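Local atomic coordinates of putative oxidoreductase (Yersinia pestis, PDB entry 3KUX), a protein that is a putative oxidoreductase of the family with an NAD-binding Rossmann fold, and probably uses a nicotinamide cofactor on a substrate not yet identified. Residues E152-R157 against V227-V232. Numbering follows the deposited sequence.
Sequences ESHFDR and VLHSTV
His154 takes His229 CB over the centre of one ring face, a CH-pi contact 3.6 Å from the centroid, while Glu152 CG and Asp156 CG lie at its edge. The two imidazoles are nearly parallel, 14° apart, but offset, with little overlap; His154 CE1 sits over a face of the His229 ring. The rings of His216 and Tyr214, on strand 214-221, also meet that of His229, steeply inclined to it. Both ring nitrogens of His154 donate along its own strand, to acceptors somewhat out of the ring plane: NE2 to the anti lone pair of Glu152 OE1 (2.6 Å), ND1 to Asp156 OD2 (2.7 Å) from its syn side but tilted out of the carboxylate plane. Asp156 OD2 also bonds Thr238 OG1; OD1 approaches His229 CD2 (3.3 Å) obliquely, the carboxylate nearly perpendicular to that ring, and touches Thr231 CG2. The strands run parallel in the C-terminal alpha/beta domain's mixed sheet, joined by Ser153 N-Val227 O, His229 N-Ser153 O, Phe155 N-His229 O and Arg157 N-Thr231 O bonds. Ser230 OG donates to Phe155 O from above the carbonyl plane. Gripped at both nitrogens, the His154 ring is fixed in rotation, and its carboxylate partners would be expected to stabilise an imidazolium.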
loop_
_atom_site.group_PDB
_atom_site.type_symbol
_atom_site.label_atom_id
_atom_site.label_comp_id
_atom_site.label_asym_id
_atom_site.label_seq_id
_atom_site.Cartn_x
_atom_site.Cartn_y
_atom_site.Cartn_z
ATOM N N GLU A 152 16.510 6.093 3.497
ATOM C CA GLU A 152 15.738 6.511 4.658
ATOM C C GLU A 152 14.350 6.984 4.242
ATOM O O GLU A 152 14.206 7.849 3.382
ATOM C CB GLU A 152 16.478 7.604 5.432
ATOM C CG GLU A 152 15.804 8.016 6.735
ATOM C CD GLU A 152 16.738 8.778 7.662
ATOM O OE1 GLU A 152 16.258 9.328 8.676
ATOM O OE2 GLU A 152 17.956 8.821 7.384
ATOM N N SER A 153 13.332 6.401 4.863
ATOM C CA SER A 153 11.951 6.646 4.483
ATOM C C SER A 153 11.117 6.937 5.730
ATOM O O SER A 153 11.033 6.095 6.627
ATOM C CB SER A 153 11.405 5.423 3.739
ATOM O OG SER A 153 10.040 5.578 3.399
ATOM N N HIS A 154 10.518 8.131 5.788
ATOM C CA HIS A 154 9.712 8.552 6.945
ATOM C C HIS A 154 8.244 8.822 6.606
ATOM O O HIS A 154 7.915 9.243 5.494
ATOM C CB HIS A 154 10.258 9.845 7.547
ATOM C CG HIS A 154 11.558 9.695 8.269
ATOM N ND1 HIS A 154 11.733 10.110 9.573
ATOM C CD2 HIS A 154 12.757 9.216 7.864
ATOM C CE1 HIS A 154 12.978 9.874 9.944
ATOM N NE2 HIS A 154 13.622 9.336 8.924
ATOM N N PHE A 155 7.375 8.599 7.589
ATOM C CA PHE A 155 6.035 9.179 7.592
ATOM C C PHE A 155 5.795 9.872 8.926
ATOM O O PHE A 155 5.005 9.404 9.748
ATOM C CB PHE A 155 4.959 8.124 7.353
ATOM C CG PHE A 155 4.559 7.996 5.921
ATOM C CD1 PHE A 155 4.474 9.120 5.114
ATOM C CD2 PHE A 155 4.258 6.759 5.378
ATOM C CE1 PHE A 155 4.105 9.011 3.783
ATOM C CE2 PHE A 155 3.891 6.639 4.048
ATOM C CZ PHE A 155 3.813 7.770 3.249
ATOM N N ASP A 156 6.488 10.986 9.137
ATOM C CA ASP A 156 6.412 11.708 10.400
ATOM C C ASP A 156 5.246 12.679 10.376
ATOM O O ASP A 156 5.067 13.411 9.410
ATOM C CB ASP A 156 7.722 12.447 10.666
ATOM C CG ASP A 156 8.908 11.515 10.703
ATOM O OD1 ASP A 156 8.700 10.306 10.947
ATOM O OD2 ASP A 156 10.045 11.977 10.486
ATOM N N ARG A 157 4.451 12.673 11.438
ATOM C CA ARG A 157 3.278 13.531 11.511
ATOM C C ARG A 157 3.209 14.260 12.834
ATOM O O ARG A 157 3.862 13.882 13.806
ATOM C CB ARG A 157 2.006 12.710 11.372
ATOM C CG ARG A 157 1.895 11.918 10.107
ATOM C CD ARG A 157 0.990 10.747 10.368
ATOM N NE ARG A 157 0.440 10.188 9.143
ATOM C CZ ARG A 157 -0.287 9.080 9.111
ATOM N NH1 ARG A 157 -0.533 8.424 10.240
ATOM N NH2 ARG A 157 -0.761 8.624 7.955
ATOM N N VAL A 227 16.537 2.680 6.516
ATOM C CA VAL A 227 15.882 3.119 7.741
ATOM C C VAL A 227 14.444 3.548 7.485
ATOM O O VAL A 227 14.191 4.492 6.733
ATOM C CB VAL A 227 16.652 4.264 8.430
ATOM C CG1 VAL A 227 15.856 4.811 9.618
ATOM C CG2 VAL A 227 18.011 3.777 8.889
ATOM N N LEU A 228 13.503 2.846 8.109
ATOM C CA LEU A 228 12.091 3.184 7.991
ATOM C C LEU A 228 11.635 3.768 9.316
ATOM O O LEU A 228 11.909 3.197 10.367
ATOM C CB LEU A 228 11.260 1.944 7.653
ATOM C CG LEU A 228 11.814 0.986 6.598
ATOM C CD1 LEU A 228 10.848 -0.177 6.373
ATOM C CD2 LEU A 228 12.109 1.709 5.291
ATOM N N HIS A 229 10.929 4.892 9.273
ATOM C CA HIS A 229 10.633 5.627 10.492
ATOM C C HIS A 229 9.275 6.327 10.441
ATOM O O HIS A 229 8.893 6.893 9.418
ATOM C CB HIS A 229 11.747 6.656 10.749
ATOM C CG HIS A 229 11.609 7.389 12.048
ATOM N ND1 HIS A 229 12.565 7.331 13.038
ATOM C CD2 HIS A 229 10.627 8.194 12.519
ATOM C CE1 HIS A 229 12.177 8.069 14.066
ATOM N NE2 HIS A 229 11.005 8.601 13.776
ATOM N N SER A 230 8.547 6.301 11.551
ATOM C CA SER A 230 7.318 7.081 11.649
ATOM C C SER A 230 7.077 7.585 13.072
ATOM O O SER A 230 7.633 7.048 14.035
ATOM C CB SER A 230 6.120 6.276 11.153
ATOM O OG SER A 230 5.024 7.131 10.898
ATOM N N THR A 231 6.246 8.618 13.195
ATOM C CA THR A 231 5.957 9.225 14.491
ATOM C C THR A 231 4.746 10.154 14.397
ATOM O O THR A 231 4.439 10.665 13.323
ATOM C CB THR A 231 7.167 10.027 15.001
ATOM O OG1 THR A 231 6.888 10.551 16.305
ATOM C CG2 THR A 231 7.475 11.180 14.057
ATOM N N VAL A 232 4.066 10.372 15.522
ATOM C CA VAL A 232 2.927 11.295 15.579
ATOM C C VAL A 232 3.281 12.590 16.298
ATOM O O VAL A 232 2.428 13.457 16.486
ATOM C CB VAL A 232 1.700 10.671 16.279
ATOM C CG1 VAL A 232 1.189 9.472 15.499
ATOM C CG2 VAL A 232 2.034 10.289 17.724
#